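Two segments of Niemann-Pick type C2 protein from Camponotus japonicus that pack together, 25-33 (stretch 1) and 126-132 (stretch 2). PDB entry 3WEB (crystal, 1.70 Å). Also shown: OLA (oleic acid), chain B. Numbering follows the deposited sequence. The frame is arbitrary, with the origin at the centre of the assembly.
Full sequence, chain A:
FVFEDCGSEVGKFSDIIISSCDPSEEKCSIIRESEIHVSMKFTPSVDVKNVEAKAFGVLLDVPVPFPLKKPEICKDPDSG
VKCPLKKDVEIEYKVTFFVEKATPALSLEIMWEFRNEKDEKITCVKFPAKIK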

ATOM      1  N   GLU A  25      -7.981 -14.973  -6.426  1.00 16.15           N
ATOM      2  CA  GLU A  25      -6.772 -15.800  -6.491  1.00 17.15           C
ATOM      3  C   GLU A  25      -6.184 -16.140  -5.132  1.00 17.03           C
ATOM      4  O   GLU A  25      -6.357 -15.396  -4.162  1.00 15.68           O
ATOM      5  CB  GLU A  25      -5.662 -15.069  -7.235  1.00 18.71           C
ATOM      6  CG  GLU A  25      -5.918 -14.721  -8.672  1.00 19.84           C
ATOM      7  CD  GLU A  25      -4.890 -13.727  -9.172  1.00 20.66           C
ATOM      8  OE1 GLU A  25      -3.662 -13.988  -9.055  1.00 20.99           O
ATOM      9  OE2 GLU A  25      -5.317 -12.681  -9.686  1.00 21.06           O
ATOM     10  N   GLU A  26      -5.410 -17.229  -5.090  1.00 17.76           N
ATOM     11  CA  GLU A  26      -4.706 -17.624  -3.870  1.00 18.57           C
ATOM     12  C   GLU A  26      -3.672 -16.577  -3.426  1.00 17.60           C
ATOM     13  O   GLU A  26      -3.532 -16.304  -2.236  1.00 17.09           O
ATOM     14  CB  GLU A  26      -4.045 -18.990  -4.042  1.00 21.39           C
ATOM     15  CG  GLU A  26      -3.456 -19.554  -2.761  1.00 24.35           C
ATOM     16  CD  GLU A  26      -2.647 -20.809  -3.002  1.00 27.94           C
ATOM     17  OE1 GLU A  26      -1.922 -20.865  -4.021  1.00 29.59           O
ATOM     18  OE2 GLU A  26      -2.733 -21.735  -2.170  1.00 30.29           O
ATOM     19  N   LYS A  27      -2.956 -16.006  -4.395  1.00 17.09           N
ATOM     20  CA  LYS A  27      -1.977 -14.946  -4.143  1.00 16.53           C
ATOM     21  C   LYS A  27      -2.156 -13.856  -5.191  1.00 16.07           C
ATOM     22  O   LYS A  27      -2.652 -14.132  -6.284  1.00 16.67           O
ATOM     23  CB  LYS A  27      -0.549 -15.505  -4.222  1.00 16.82           C
ATOM     24  CG  LYS A  27      -0.216 -16.547  -3.160  1.00 18.24           C
ATOM     25  CD  LYS A  27       1.195 -17.096  -3.325  1.00 19.59           C
ATOM     26  CE  LYS A  27       1.407 -18.353  -2.493  1.00 21.23           C
ATOM     27  NZ  LYS A  27       1.158 -18.123  -1.040  1.00 22.59           N
ATOM     28  N   CYS A  28      -1.781 -12.622  -4.868  1.00 14.93           N
ATOM     29  CA  CYS A  28      -1.815 -11.542  -5.859  1.00 14.95           C
ATOM     30  C   CYS A  28      -0.663 -11.684  -6.849  1.00 15.32           C
ATOM     31  O   CYS A  28       0.492 -11.504  -6.469  1.00 14.85           O
ATOM     32  CB  CYS A  28      -1.754 -10.165  -5.190  1.00 15.28           C
ATOM     33  SG  CYS A  28      -1.734  -8.783  -6.357  1.00 15.74           S
ATOM     34  N   SER A  29      -0.983 -12.018  -8.103  1.00 15.81           N
ATOM     35  CA  SER A  29       0.007 -12.051  -9.184  1.00 15.89           C
ATOM     36  C   SER A  29       0.541 -10.651  -9.467  1.00 16.62           C
ATOM     37  O   SER A  29      -0.233  -9.717  -9.662  1.00 16.56           O
ATOM     38  CB  SER A  29      -0.601 -12.621 -10.476  1.00 16.33           C
ATOM     39  OG  SER A  29      -1.111 -13.926 -10.278  1.00 15.96           O
ATOM     40  N   ILE A  30       1.866 -10.524  -9.469  1.00 17.43           N
ATOM     41  CA  ILE A  30       2.567  -9.298  -9.834  1.00 19.32           C
ATOM     42  C   ILE A  30       3.439  -9.660 -11.026  1.00 20.91           C
ATOM     43  O   ILE A  30       4.377 -10.450 -10.900  1.00 20.71           O
ATOM     44  CB  ILE A  30       3.428  -8.762  -8.657  1.00 19.13           C
ATOM     45  CG1 ILE A  30       2.549  -8.475  -7.426  1.00 19.49           C
ATOM     46  CG2 ILE A  30       4.264  -7.552  -9.075  1.00 18.82           C
ATOM     47  CD1 ILE A  30       1.661  -7.250  -7.528  1.00 20.15           C
ATOM     48  N   ILE A  31       3.098  -9.107 -12.184  1.00 24.10           N
ATOM     49  CA  ILE A  31       3.764  -9.472 -13.436  1.00 27.39           C
ATOM     50  C   ILE A  31       4.995  -8.598 -13.646  1.00 29.32           C
ATOM     51  O   ILE A  31       4.896  -7.371 -13.648  1.00 30.40           O
ATOM     52  CB  ILE A  31       2.821  -9.338 -14.659  1.00 28.59           C
ATOM     53  CG1 ILE A  31       1.409  -9.887 -14.364  1.00 28.98           C
ATOM     54  CG2 ILE A  31       3.447  -9.969 -15.900  1.00 28.93           C
ATOM     55  CD1 ILE A  31       1.317 -11.381 -14.097  1.00 30.49           C
ATOM     56  N   ARG A  32       6.154  -9.227 -13.815  1.00 31.98           N
ATOM     57  CA  ARG A  32       7.366  -8.485 -14.150  1.00 33.74           C
ATOM     58  C   ARG A  32       7.329  -8.028 -15.606  1.00 34.01           C
ATOM     59  O   ARG A  32       6.607  -8.600 -16.431  1.00 34.37           O
ATOM     60  CB  ARG A  32       8.638  -9.281 -13.831  1.00 36.01           C
ATOM     61  CG  ARG A  32       8.582 -10.757 -14.169  1.00 38.46           C
ATOM     62  CD  ARG A  32       9.627 -11.516 -13.369  1.00 41.76           C
ATOM     63  NE  ARG A  32       9.623 -12.944 -13.669  1.00 44.13           N
ATOM     64  CZ  ARG A  32      10.553 -13.801 -13.253  1.00 45.62           C
ATOM     65  NH1 ARG A  32      11.573 -13.379 -12.516  1.00 45.73           N
ATOM     66  NH2 ARG A  32      10.464 -15.086 -13.578  1.00 46.67           N
ATOM     67  N   GLU A  33       8.100  -6.982 -15.896  1.00 34.43           N
ATOM     68  CA  GLU A  33       8.095  -6.296 -17.198  1.00 34.87           C
ATOM     69  C   GLU A  33       6.720  -5.732 -17.554  1.00 33.42           C
ATOM     70  O   GLU A  33       6.304  -5.753 -18.711  1.00 33.72           O
ATOM     71  CB  GLU A  33       8.641  -7.197 -18.312  1.00 37.37           C
ATOM     72  CG  GLU A  33      10.052  -7.693 -18.048  1.00 39.95           C
ATOM     73  CD  GLU A  33      10.785  -8.069 -19.317  1.00 42.08           C
ATOM     74  OE1 GLU A  33      10.336  -9.000 -20.022  1.00 42.63           O
ATOM     75  OE2 GLU A  33      11.817  -7.425 -19.605  1.00 43.99           O
TER
HETATM   76  C1  OLA B 201       7.004   3.867  -4.740  1.00 39.15           C
HETATM   77  O1  OLA B 201       6.774   4.788  -3.921  1.00 37.00           O
HETATM   78  O2  OLA B 201       8.152   3.413  -4.947  1.00 39.46           O
HETATM   79  C2  OLA B 201       5.846   3.283  -5.520  1.00 39.08           C
HETATM   80  C3  OLA B 201       5.635   1.816  -5.155  1.00 38.86           C
HETATM   81  C4  OLA B 201       4.170   1.527  -4.849  1.00 39.21           C
HETATM   82  C5  OLA B 201       3.963   1.161  -3.386  1.00 38.35           C
HETATM   83  C6  OLA B 201       2.696   0.340  -3.182  1.00 38.79           C
HETATM   84  C7  OLA B 201       3.059  -1.076  -2.752  1.00 38.03           C
HETATM   85  C8  OLA B 201       1.838  -1.937  -2.432  1.00 38.75           C
HETATM   86  C9  OLA B 201       1.218  -2.493  -3.699  1.00 38.03           C
HETATM   87  C10 OLA B 201       1.615  -3.618  -4.302  1.00 38.45           C
HETATM   88  C11 OLA B 201       2.741  -4.487  -3.788  1.00 39.52           C
HETATM   89  C12 OLA B 201       3.500  -5.087  -4.963  1.00 40.99           C
HETATM   90  C13 OLA B 201       5.004  -5.027  -4.732  1.00 42.39           C
HETATM   91  C14 OLA B 201       5.752  -5.337  -6.023  1.00 43.69           C
HETATM   92  C15 OLA B 201       7.152  -5.867  -5.738  1.00 44.73           C
HETATM   93  C16 OLA B 201       8.211  -4.840  -6.120  1.00 45.74           C
HETATM   94  C17 OLA B 201       8.969  -5.276  -7.370  1.00 46.46           C
HETATM   95  C18 OLA B 201      10.407  -4.804  -7.334  1.00 47.76           C
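Stretch 2 126-132: KFPAKIK

Stretch 2 is strand through I131, continuing one that begins before K126, and lies beside the short strand C28 to I30, in the same direction, with the axes 4.6 Å apart at closest approach and crossing at -35°. The register is parallel: C28 sits against A129 (CA to CA 4.3 Å), S29 against K130 (CA to CA 5.0 Å) and I30 against I131 (CA to CA 4.7 Å). The hydrogen bonds zigzag between the backbones: C28 N to P128 O 2.8 Å, K130 N to C28 O 2.8 Å, I30 N to K130 O 2.9 Å, K132 N to I30 O 3.0 Å and R32 N to K132 O 3.2 Å.

C28, I30, A129 and I131 share one face. There the small A129 CB lies 4.3 Å from I30 CG1, while I131, chi1 m and chi2 t, brings CG1 to 4.3 Å from I30 CB. I30, m at both chi angles, carries CD1 to 3.8 Å from C12 of the oleic acid. F127 starts sideways, but chi1 p and chi2 -83° swing its ring nearer, with CD2 4.0 Å from C28 CB and CZ 3.7 Å from oleic acid C11, which lies at the ring edge.

S29 and K130 occupy the other face. K130 is all-trans, so its ammonium leads away from stretch 1. K132 instead points its CB away, yet p turns at chi1 and chi3 fold the chain back, and NZ donates to S29 OG at 3.1 Å. With chi1 m, that hydroxyl also donates to E25 OE1 at 2.8 Å. K27, m at chi1 and extended through chi3, lays CG 4.1 Å from P128 CB; its NZ reaches water 1, 3.1 Å away. R32 starts sideways, but with chi1 p its end comes nearer stretch 2, where NE makes a salt bridge, weak as a hydrogen bond, to the terminal K132 OXT at 3.4 Å.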

ATOM      1  N   LYS A 126      -2.176  -6.007   4.537  1.00 14.26           N
ATOM      2  CA  LYS A 126      -1.333  -7.191   4.431  1.00 14.97           C
ATOM      3  C   LYS A 126      -1.949  -8.166   3.432  1.00 14.37           C
ATOM      4  O   LYS A 126      -3.135  -8.486   3.515  1.00 13.82           O
ATOM      5  CB  LYS A 126      -1.190  -7.855   5.798  1.00 16.99           C
ATOM      6  CG  LYS A 126      -0.296  -9.077   5.828  1.00 19.00           C
ATOM      7  CD  LYS A 126      -0.402  -9.728   7.195  1.00 21.08           C
ATOM      8  CE  LYS A 126       0.791 -10.608   7.507  1.00 22.94           C
ATOM      9  NZ  LYS A 126       0.525 -11.334   8.780  1.00 24.90           N
ATOM     10  N   PHE A 127      -1.153  -8.619   2.474  1.00 13.58           N
ATOM     11  CA  PHE A 127      -1.667  -9.572   1.487  1.00 13.29           C
ATOM     12  C   PHE A 127      -0.561 -10.469   0.937  1.00 13.17           C
ATOM     13  O   PHE A 127       0.619 -10.081   0.950  1.00 13.49           O
ATOM     14  CB  PHE A 127      -2.401  -8.836   0.356  1.00 13.15           C
ATOM     15  CG  PHE A 127      -1.519  -7.952  -0.474  1.00 13.28           C
ATOM     16  CD1 PHE A 127      -1.199  -6.667  -0.048  1.00 13.29           C
ATOM     17  CD2 PHE A 127      -1.029  -8.398  -1.694  1.00 13.30           C
ATOM     18  CE1 PHE A 127      -0.394  -5.851  -0.829  1.00 13.35           C
ATOM     19  CE2 PHE A 127      -0.222  -7.596  -2.474  1.00 13.61           C
ATOM     20  CZ  PHE A 127       0.097  -6.318  -2.038  1.00 13.61           C
ATOM     21  N   PRO A 128      -0.928 -11.682   0.479  1.00 13.38           N
ATOM     22  CA  PRO A 128       0.070 -12.545  -0.153  1.00 13.56           C
ATOM     23  C   PRO A 128       0.261 -12.191  -1.630  1.00 14.08           C
ATOM     24  O   PRO A 128      -0.722 -11.970  -2.358  1.00 14.31           O
ATOM     25  CB  PRO A 128      -0.537 -13.938  -0.010  1.00 13.11           C
ATOM     26  CG  PRO A 128      -2.018 -13.701  -0.030  1.00 13.18           C
ATOM     27  CD  PRO A 128      -2.255 -12.326   0.539  1.00 13.11           C
ATOM     28  N   ALA A 129       1.515 -12.133  -2.072  1.00 15.03           N
ATOM     29  CA  ALA A 129       1.794 -11.870  -3.489  1.00 15.63           C
ATOM     30  C   ALA A 129       2.716 -12.908  -4.114  1.00 16.72           C
ATOM     31  O   ALA A 129       3.482 -13.582  -3.422  1.00 17.01           O
ATOM     32  CB  ALA A 129       2.375 -10.476  -3.672  1.00 15.71           C
ATOM     33  N   LYS A 130       2.630 -13.027  -5.430  1.00 17.16           N
ATOM     34  CA  LYS A 130       3.549 -13.870  -6.166  1.00 18.51           C
ATOM     35  C   LYS A 130       4.071 -13.093  -7.358  1.00 19.46           C
ATOM     36  O   LYS A 130       3.307 -12.727  -8.252  1.00 18.76           O
ATOM     37  CB  LYS A 130       2.873 -15.168  -6.602  1.00 19.45           C
ATOM     38  CG  LYS A 130       3.851 -16.198  -7.151  1.00 20.88           C
ATOM     39  CD  LYS A 130       3.166 -17.528  -7.400  1.00 22.59           C
ATOM     40  CE  LYS A 130       4.109 -18.494  -8.094  1.00 24.23           C
ATOM     41  NZ  LYS A 130       3.406 -19.747  -8.479  1.00 25.80           N
ATOM     42  N   ILE A 131       5.372 -12.818  -7.346  1.00 20.56           N
ATOM     43  CA  ILE A 131       6.012 -12.137  -8.457  1.00 23.32           C
ATOM     44  C   ILE A 131       6.334 -13.200  -9.495  1.00 25.36           C
ATOM     45  O   ILE A 131       7.024 -14.176  -9.186  1.00 26.63           O
ATOM     46  CB  ILE A 131       7.288 -11.392  -8.014  1.00 23.45           C
ATOM     47  CG1 ILE A 131       6.966 -10.432  -6.862  1.00 23.61           C
ATOM     48  CG2 ILE A 131       7.903 -10.650  -9.196  1.00 23.61           C
ATOM     49  CD1 ILE A 131       8.171  -9.919  -6.104  1.00 23.89           C
ATOM     50  N   LYS A 132       5.823 -13.023 -10.710  1.00 27.27           N
ATOM     51  CA  LYS A 132       5.887 -14.076 -11.738  1.00 30.25           C
ATOM     52  C   LYS A 132       6.057 -13.535 -13.156  1.00 31.73           C
ATOM     53  O   LYS A 132       5.794 -12.369 -13.447  1.00 31.98           O
ATOM     54  CB  LYS A 132       4.651 -14.986 -11.660  1.00 29.83           C
ATOM     55  CG  LYS A 132       3.311 -14.278 -11.844  1.00 30.34           C
ATOM     56  CD  LYS A 132       2.137 -15.254 -11.854  1.00 30.33           C
ATOM     57  CE  LYS A 132       1.762 -15.706 -10.449  1.00 31.05           C
ATOM     58  NZ  LYS A 132       0.507 -16.509 -10.400  1.00 30.79           N
ATOM     59  OXT LYS A 132       6.468 -14.269 -14.058  1.00 34.67           O
TER
HETATM   60  O   HOH W   1       2.556 -15.361  -0.764  1.00 30.86           O
HETATM   61  O   HOH W   2      -0.529 -16.289  -7.851  1.00 41.58           O